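Local atomic coordinates of MccF (Escherichia coli, PDB entry 4IIY), a protein that confers self-immunity to the antibiotic microcin C7 and is probably a serine peptidase of the S66 (LD-carboxypeptidase) family that hydrolyses the toxic compound. Residues B[111-116]-B[139-144]; B[133-138]-B[156-161]; B[192-197]-B[365-370]. The protein carries 1 engineered substitution. All blocks are in the same frame, centred on the assembly; numbering follows the deposited sequence.

Contact 1: B[111-116]-B[139-144]; sequences TCIMST and KIIIGY
Ile113 and Ile140 form the shortest of four backbone hydrogen bonds that lock 111-116 to 139-144 as neighbouring parallel strands, with Ile113 N donating to Ile140 O over 2.7 Å. The ladder continues from Ile142 N to Ile113 O and from Ser115 N to Ile142 O, both 3.0 Å, and begins where Ile140 N donates to Thr111 O (3.1 Å). The 112-115 and 140-143 axes approach to 4.7 Å and are twisted by 15° relative to each other. Three CA-H...O contacts, from Cys112, Ile141 and Met114, lie between the conventional bonds and give three of these carbonyls, those of Ile140, Ile113 and Ile142, a second, weaker partner.

Apolar packing clothes both faces of this pair. On the face carrying Cys112, Met114, Ile140 and Ile142, CG2 of Ile142 stands 3.7 Å from Cys112 SG and also meets CB and CG of Met114, whose chain runs alongside it. With chi1 at -170°, Ile142 sends CG1 anti to the backbone N and turns CG2 to these neighbours. On the other face Ile113 and Ile141 lie side by side and point the same way; Ile141 CD1 bends back to within 3.7 Å of Ile113 CB. Lys139 CD crosses Ile113 obliquely, 3.8 Å from its CD1, while the lysine ammonium continues to the carbonyls of Ile110 and Asn107.

A polar bridge closes the C-terminal end: one water donates to Ser115 OG and accepts from Tyr144 N. Tyr144 itself touches the bound glutamylsulfamoyl inosine and sets its ring edge-to-face with His338, a predicted charge-relay residue.

The pair occupies the middle of the six-stranded sheet, between strands 45-49 and 162-164, and helix 131-136 makes the beta-alpha-beta crossover that joins its two strands. Met114 packs against helix 168-172.

Contact 2: B[133-138]-B[156-161]; sequences AIIANP and AKTGLI
Ile135 lays its CG1-CD1 arm over the side chain of Thr158, with CG1 3.7 Å from both CB and CG2 of the threonine and CD1 a little farther along. The two side chains slide past one another in opposite directions, an overlap of flanks that lies near the surface, since Ile135 is exposed. Its CG1 is anti to the carbonyl carbon (chi1 -69°), which carries the arm off the 133-136 helix and across to Thr158.

The threonine presents its methyl side to this contact and uses its hydroxyl for its own chain. At chi1 71°, OG1 sits between the backbone N and the carbonyl carbon and accepts from Leu160 N at 3.1 Å, an ST turn at the C-terminal end of helix 148-158; the same hydroxyl also bonds to Ile154 O. Gly159, with positive phi, takes the chain out of the helix at this point.

Beyond the turn, Leu160 reaches back with a forked end. Its CD2 meets Ile134 CG2 at 3.8 Å, the two side chains crossing at about a right angle, while CD1 rests 4.1 Å from CB of Pro138. Ile134 CG2 also comes within 4.3 Å of Thr158 CG2, linking the buried and surface parts of the contact.

Just before Pro138, the C-terminal end of helix 131-136 is closed by Asn137, whose ND2 and N both donate to Ala133 O.

The contact therefore brings together the C-terminal ends of helices 131-136 and 148-158, which flank strand 140-143 in sequence. Ile134 and Leu160 both pack on Ile154, Ile134 also touches Val105 of helix 94-105, and Thr158 meets Tyr131 at the start of the first helix.

Contact 3: B[192-197]-B[365-370]; sequences RKQSGI and QYLSTE. With EDO (1,2-ethanediol), chain Q; EDO (1,2-ethanediol), chain O.
Gln194 stands its amide nearly upright on the ring of Tyr366, the two planes 81° apart. NE2 lies over one face of the ring, 3.3 Å above its plane and offset toward the rim near CZ and CE1, and Leu367 CB lines the amide nitrogen at 3.7 Å. A bend at chi2 (-81°) folds the glutamine so that its other end, OE1, reaches the backbone: Tyr366 N donates to it over 3.0 Å, with the donor well above the carbonyl plane. A single side chain thus bonds to the main chain of Tyr366 and packs its amide nitrogen over the ring, and CG of Gln365 adds a contact to the same oxygen, OE1.

Arg192 comes to the phenol end of the ring. Its guanidinium is turned only 22° from the ring plane, and NH1 donates at 3.2 Å to Tyr366 OH, which lies in the guanidinium plane at its edge. The hydroxyl also pairs with Ile189 O in helix 178-191, so the phenol is tied to both the helix and the arginine that follows it. NH2 of Arg192 donates to Gly196 O at 3.2 Å, from above the carbonyl plane, linking the two ends of the loop.

Two ethanediol molecules, probably from the crystallisation liquor, take up much of the remaining edge. One takes a hydrogen bond from Arg192 NH1 at its O2 (2.7 Å) and passes one on to Gln194 OE1; the other accepts from Arg192 NE at its O2 and Arg192 NH2 at its O1. A water accepts from Gln194 N and makes a weak bond to Thr369 O, a further link between the loops.

Gln194 is the centre of an inverse gamma turn, a tight bend between helix 178-191 and strand 198-199. The contact is loop-to-loop packing of this linker against the C-terminal tail, away from the predicted catalytic residues.

Contacts 1 and 2 interlock along the chain, their segments alternating in the order 111-116, 133-138, 139-144, 156-161, all within the LD-carboxypeptidase N-terminal domain. Their centres lie 13 Å apart, and Leu160 CD2 joins them by packing on Lys139 O and Ile141 CG1, so the loop after helix 148-158 packs against strand 140-143 on the face that carries Ile141. Contact 3 follows in series, its centre about 18 Å from each of the others. The C-terminal tail it holds touches both: Leu367 packs on Ile140, and Tyr366 O on Ile161. The last residues of the chain thus return to the six-stranded mixed sheet whose 140-143 strand leads to the ligand pocket.

Contact 1: B[111-116]-B[139-144]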
# COMPACT_ATOMS: atom_id res chain seq x y z
N THR B 111 -22.63 -3.56 -23.95
CA THR B 111 -21.99 -4.88 -23.96
C THR B 111 -20.70 -4.88 -23.12
O THR B 111 -20.32 -5.90 -22.56
CB THR B 111 -21.67 -5.33 -25.40
OG1 THR B 111 -22.90 -5.50 -26.13
CG2 THR B 111 -20.92 -6.65 -25.42
N CYS B 112 -20.03 -3.73 -23.07
CA CYS B 112 -18.72 -3.60 -22.43
C CYS B 112 -18.70 -2.33 -21.59
O CYS B 112 -19.09 -1.26 -22.06
CB CYS B 112 -17.62 -3.56 -23.49
SG CYS B 112 -15.95 -3.19 -22.88
N ILE B 113 -18.27 -2.48 -20.34
CA ILE B 113 -18.08 -1.37 -19.41
C ILE B 113 -16.58 -1.18 -19.22
O ILE B 113 -15.90 -2.07 -18.71
CB ILE B 113 -18.78 -1.64 -18.06
CG1 ILE B 113 -20.30 -1.73 -18.27
CG2 ILE B 113 -18.44 -0.58 -17.04
CD1 ILE B 113 -21.08 -2.11 -17.02
N MET B 114 -16.08 -0.02 -19.66
CA MET B 114 -14.65 0.25 -19.76
C MET B 114 -14.25 1.43 -18.88
O MET B 114 -14.86 2.49 -18.91
CB MET B 114 -14.30 0.57 -21.22
CG MET B 114 -12.84 0.93 -21.47
SD MET B 114 -12.49 1.32 -23.21
CE MET B 114 -12.63 -0.32 -23.94
N SER B 115 -13.20 1.24 -18.08
CA SER B 115 -12.65 2.31 -17.29
C SER B 115 -12.09 3.42 -18.17
O SER B 115 -11.48 3.13 -19.19
CB SER B 115 -11.53 1.75 -16.42
OG SER B 115 -10.86 2.76 -15.70
N THR B 116 -12.28 4.68 -17.78
CA THR B 116 -11.58 5.76 -18.48
C THR B 116 -10.08 5.80 -18.11
O THR B 116 -9.22 5.99 -18.98
CB THR B 116 -12.18 7.14 -18.19
OG1 THR B 116 -12.16 7.38 -16.78
CG2 THR B 116 -13.62 7.24 -18.73
N LYS B 139 -21.72 -8.32 -18.11
CA LYS B 139 -21.11 -7.57 -19.20
C LYS B 139 -19.60 -7.73 -19.11
O LYS B 139 -19.08 -8.17 -18.09
CB LYS B 139 -21.49 -6.08 -19.12
CG LYS B 139 -23.00 -5.81 -19.28
CD LYS B 139 -23.32 -4.34 -19.06
CE LYS B 139 -24.82 -4.11 -18.88
NZ LYS B 139 -25.62 -4.55 -20.06
N ILE B 140 -18.92 -7.38 -20.20
CA ILE B 140 -17.47 -7.33 -20.19
C ILE B 140 -17.03 -6.10 -19.40
O ILE B 140 -17.34 -4.97 -19.78
CB ILE B 140 -16.93 -7.22 -21.63
CG1 ILE B 140 -17.34 -8.46 -22.44
CG2 ILE B 140 -15.40 -7.04 -21.62
CD1 ILE B 140 -17.15 -8.29 -23.93
N ILE B 141 -16.32 -6.31 -18.30
CA ILE B 141 -15.81 -5.22 -17.48
C ILE B 141 -14.30 -5.21 -17.66
O ILE B 141 -13.65 -6.23 -17.44
CB ILE B 141 -16.14 -5.42 -15.98
CG1 ILE B 141 -17.60 -5.83 -15.77
CG2 ILE B 141 -15.77 -4.17 -15.18
CD1 ILE B 141 -18.59 -4.84 -16.23
N ILE B 142 -13.75 -4.07 -18.07
CA ILE B 142 -12.35 -4.00 -18.47
C ILE B 142 -11.67 -2.71 -18.02
O ILE B 142 -12.26 -1.62 -18.05
CB ILE B 142 -12.20 -4.23 -20.00
CG1 ILE B 142 -10.74 -4.42 -20.42
CG2 ILE B 142 -12.88 -3.10 -20.79
CD1 ILE B 142 -10.60 -5.04 -21.80
N GLY B 143 -10.43 -2.85 -17.57
CA GLY B 143 -9.58 -1.74 -17.19
C GLY B 143 -8.34 -2.30 -16.53
O GLY B 143 -8.08 -3.50 -16.61
N TYR B 144 -7.56 -1.45 -15.88
CA TYR B 144 -6.33 -1.92 -15.24
C TYR B 144 -5.92 -0.98 -14.11
O TYR B 144 -6.67 -0.06 -13.76
CB TYR B 144 -5.22 -2.16 -16.28
CG TYR B 144 -4.58 -0.92 -16.89
CD1 TYR B 144 -3.33 -0.50 -16.48
CD2 TYR B 144 -5.22 -0.20 -17.90
CE1 TYR B 144 -2.72 0.62 -17.04
CE2 TYR B 144 -4.62 0.90 -18.47
CZ TYR B 144 -3.38 1.31 -18.03
OH TYR B 144 -2.83 2.43 -18.61
O HOH W 1 -8.36 1.62 -15.57

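Contact 2: B[133-138]-B[156-161]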
# COMPACT_ATOMS: atom_id res chain seq x y z
N ALA B 133 -27.33 -6.95 -9.71
CA ALA B 133 -27.57 -6.49 -11.08
C ALA B 133 -26.45 -6.96 -12.01
O ALA B 133 -26.70 -7.27 -13.18
CB ALA B 133 -27.71 -4.98 -11.13
N ILE B 134 -25.22 -7.01 -11.51
CA ILE B 134 -24.09 -7.52 -12.29
C ILE B 134 -24.31 -8.98 -12.63
O ILE B 134 -24.06 -9.41 -13.76
CB ILE B 134 -22.77 -7.33 -11.53
CG1 ILE B 134 -22.46 -5.84 -11.41
CG2 ILE B 134 -21.63 -8.07 -12.23
CD1 ILE B 134 -21.31 -5.52 -10.47
N ILE B 135 -24.81 -9.75 -11.67
CA ILE B 135 -25.10 -11.16 -11.91
C ILE B 135 -26.23 -11.33 -12.92
O ILE B 135 -26.17 -12.19 -13.80
CB ILE B 135 -25.43 -11.88 -10.60
CG1 ILE B 135 -24.17 -11.97 -9.73
CG2 ILE B 135 -26.01 -13.27 -10.87
CD1 ILE B 135 -24.45 -12.30 -8.28
N ALA B 136 -27.26 -10.49 -12.80
CA ALA B 136 -28.43 -10.59 -13.67
C ALA B 136 -28.12 -10.14 -15.10
O ALA B 136 -28.75 -10.60 -16.06
CB ALA B 136 -29.58 -9.76 -13.11
N ASN B 137 -27.15 -9.24 -15.23
CA ASN B 137 -26.83 -8.61 -16.51
C ASN B 137 -25.32 -8.62 -16.75
O ASN B 137 -24.69 -7.56 -16.74
CB ASN B 137 -27.33 -7.16 -16.54
CG ASN B 137 -28.77 -7.03 -16.08
OD1 ASN B 137 -29.70 -7.24 -16.85
ND2 ASN B 137 -28.96 -6.67 -14.81
N PRO B 138 -24.73 -9.81 -16.93
CA PRO B 138 -23.27 -9.85 -17.06
C PRO B 138 -22.79 -9.08 -18.28
O PRO B 138 -23.41 -9.16 -19.35
CB PRO B 138 -22.96 -11.35 -17.18
CG PRO B 138 -24.27 -12.02 -17.45
CD PRO B 138 -25.34 -11.15 -16.89
N ALA B 156 -14.71 -11.65 -6.94
CA ALA B 156 -14.88 -12.24 -5.62
C ALA B 156 -16.36 -12.37 -5.23
O ALA B 156 -16.77 -13.38 -4.66
CB ALA B 156 -14.12 -11.44 -4.56
N LYS B 157 -17.15 -11.36 -5.56
CA LYS B 157 -18.56 -11.33 -5.17
C LYS B 157 -19.49 -12.11 -6.09
O LYS B 157 -20.54 -12.59 -5.65
CB LYS B 157 -19.06 -9.89 -5.08
CG LYS B 157 -18.59 -9.15 -3.85
CD LYS B 157 -19.27 -9.71 -2.60
CE LYS B 157 -18.86 -8.97 -1.34
NZ LYS B 157 -19.53 -9.55 -0.14
N THR B 158 -19.13 -12.24 -7.37
CA THR B 158 -20.07 -12.73 -8.37
C THR B 158 -19.57 -13.90 -9.21
O THR B 158 -20.36 -14.58 -9.87
CB THR B 158 -20.50 -11.63 -9.38
OG1 THR B 158 -19.40 -11.31 -10.24
CG2 THR B 158 -20.97 -10.38 -8.66
N GLY B 159 -18.26 -14.13 -9.21
CA GLY B 159 -17.67 -15.13 -10.08
C GLY B 159 -17.57 -14.72 -11.54
O GLY B 159 -17.15 -15.53 -12.37
N LEU B 160 -17.95 -13.48 -11.86
CA LEU B 160 -17.85 -12.98 -13.23
C LEU B 160 -16.39 -12.88 -13.69
O LEU B 160 -15.54 -12.34 -12.97
CB LEU B 160 -18.50 -11.60 -13.34
CG LEU B 160 -18.45 -10.90 -14.69
CD1 LEU B 160 -19.17 -11.70 -15.78
CD2 LEU B 160 -19.04 -9.51 -14.57
N ILE B 161 -16.11 -13.39 -14.88
CA ILE B 161 -14.79 -13.24 -15.47
C ILE B 161 -14.68 -11.84 -16.06
O ILE B 161 -15.37 -11.49 -17.02
CB ILE B 161 -14.54 -14.31 -16.54
CG1 ILE B 161 -14.66 -15.71 -15.92
CG2 ILE B 161 -13.18 -14.09 -17.20
CD1 ILE B 161 -13.80 -15.93 -14.69

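Contact 3: B[192-197]-B[365-370]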
# COMPACT_ATOMS: atom_id res chain seq x y z
N ARG B 192 -13.16 -13.22 -30.61
CA ARG B 192 -12.84 -14.53 -31.19
C ARG B 192 -13.83 -15.62 -30.78
O ARG B 192 -14.47 -15.54 -29.73
CB ARG B 192 -11.42 -14.97 -30.81
CG ARG B 192 -11.19 -15.19 -29.32
CD ARG B 192 -9.78 -15.67 -29.03
NE ARG B 192 -9.62 -17.10 -29.32
CZ ARG B 192 -9.97 -18.07 -28.48
NH1 ARG B 192 -10.54 -17.77 -27.32
NH2 ARG B 192 -9.79 -19.34 -28.81
N LYS B 193 -13.96 -16.63 -31.63
CA LYS B 193 -14.72 -17.82 -31.26
C LYS B 193 -14.05 -18.51 -30.08
O LYS B 193 -12.82 -18.59 -30.02
CB LYS B 193 -14.79 -18.79 -32.44
CG LYS B 193 -15.37 -18.20 -33.71
CD LYS B 193 -16.80 -17.73 -33.49
CE LYS B 193 -17.62 -17.85 -34.77
NZ LYS B 193 -18.70 -18.86 -34.62
N GLN B 194 -14.86 -19.00 -29.15
CA GLN B 194 -14.37 -19.66 -27.96
C GLN B 194 -14.19 -21.15 -28.22
O GLN B 194 -14.91 -21.98 -27.66
CB GLN B 194 -15.34 -19.46 -26.80
CG GLN B 194 -15.54 -18.02 -26.38
CD GLN B 194 -14.44 -17.50 -25.48
OE1 GLN B 194 -13.97 -18.20 -24.58
NE2 GLN B 194 -14.02 -16.26 -25.72
N SER B 195 -13.24 -21.48 -29.08
CA SER B 195 -12.95 -22.88 -29.39
C SER B 195 -11.44 -23.08 -29.46
O SER B 195 -10.74 -22.35 -30.15
CB SER B 195 -13.59 -23.28 -30.72
OG SER B 195 -13.38 -24.65 -30.99
N GLY B 196 -10.95 -24.08 -28.73
CA GLY B 196 -9.53 -24.33 -28.68
C GLY B 196 -8.83 -23.26 -27.86
O GLY B 196 -9.43 -22.22 -27.53
N ILE B 197 -7.57 -23.51 -27.52
CA ILE B 197 -6.81 -22.57 -26.72
C ILE B 197 -6.47 -21.33 -27.54
O ILE B 197 -6.48 -21.37 -28.78
CB ILE B 197 -5.52 -23.20 -26.13
CG1 ILE B 197 -4.41 -23.33 -27.18
CG2 ILE B 197 -5.83 -24.55 -25.48
CD1 ILE B 197 -3.10 -23.85 -26.62
N GLN B 365 -12.71 -21.36 -21.38
CA GLN B 365 -13.69 -20.44 -21.93
C GLN B 365 -13.91 -19.25 -21.00
O GLN B 365 -14.08 -19.42 -19.79
CB GLN B 365 -15.02 -21.15 -22.16
CG GLN B 365 -16.08 -20.29 -22.81
CD GLN B 365 -17.38 -21.05 -23.03
OE1 GLN B 365 -17.46 -22.26 -22.78
NE2 GLN B 365 -18.41 -20.35 -23.48
N TYR B 366 -13.93 -18.05 -21.57
CA TYR B 366 -13.98 -16.83 -20.76
C TYR B 366 -15.05 -15.82 -21.21
O TYR B 366 -15.23 -14.79 -20.57
CB TYR B 366 -12.59 -16.17 -20.72
CG TYR B 366 -12.05 -15.82 -22.09
CD1 TYR B 366 -12.37 -14.61 -22.69
CD2 TYR B 366 -11.27 -16.72 -22.80
CE1 TYR B 366 -11.89 -14.29 -23.96
CE2 TYR B 366 -10.79 -16.42 -24.06
CZ TYR B 366 -11.10 -15.21 -24.64
OH TYR B 366 -10.63 -14.94 -25.91
N LEU B 367 -15.76 -16.14 -22.30
CA LEU B 367 -16.96 -15.42 -22.71
C LEU B 367 -17.98 -16.44 -23.20
O LEU B 367 -17.60 -17.54 -23.59
CB LEU B 367 -16.65 -14.40 -23.82
CG LEU B 367 -15.82 -13.17 -23.44
CD1 LEU B 367 -15.22 -12.47 -24.65
CD2 LEU B 367 -16.64 -12.19 -22.62
N SER B 368 -19.25 -16.08 -23.17
CA SER B 368 -20.31 -16.93 -23.72
C SER B 368 -20.09 -17.16 -25.21
O SER B 368 -19.55 -16.30 -25.91
CB SER B 368 -21.68 -16.30 -23.48
OG SER B 368 -21.91 -16.11 -22.10
N THR B 369 -20.51 -18.32 -25.71
CA THR B 369 -20.30 -18.64 -27.12
C THR B 369 -21.18 -17.79 -28.03
O THR B 369 -20.89 -17.63 -29.22
CB THR B 369 -20.54 -20.13 -27.40
OG1 THR B 369 -21.88 -20.48 -27.03
CG2 THR B 369 -19.56 -20.98 -26.61
N GLU B 370 -22.25 -17.23 -27.47
CA GLU B 370 -23.16 -16.38 -28.23
C GLU B 370 -23.73 -15.26 -27.37
O GLU B 370 -23.72 -15.33 -26.14
CB GLU B 370 -24.30 -17.22 -28.82
C1 EDO Q . -9.82 -20.64 -24.58
O1 EDO Q . -9.28 -19.87 -25.66
C2 EDO Q . -11.33 -20.45 -24.56
O2 EDO Q . -11.72 -19.54 -25.60
C1 EDO O . -7.27 -19.42 -31.05
O1 EDO O . -8.27 -20.45 -31.00
C2 EDO O . -7.54 -18.45 -32.20
O2 EDO O . -8.64 -17.58 -31.91
O HOH W 2 -17.60 -18.42 -29.37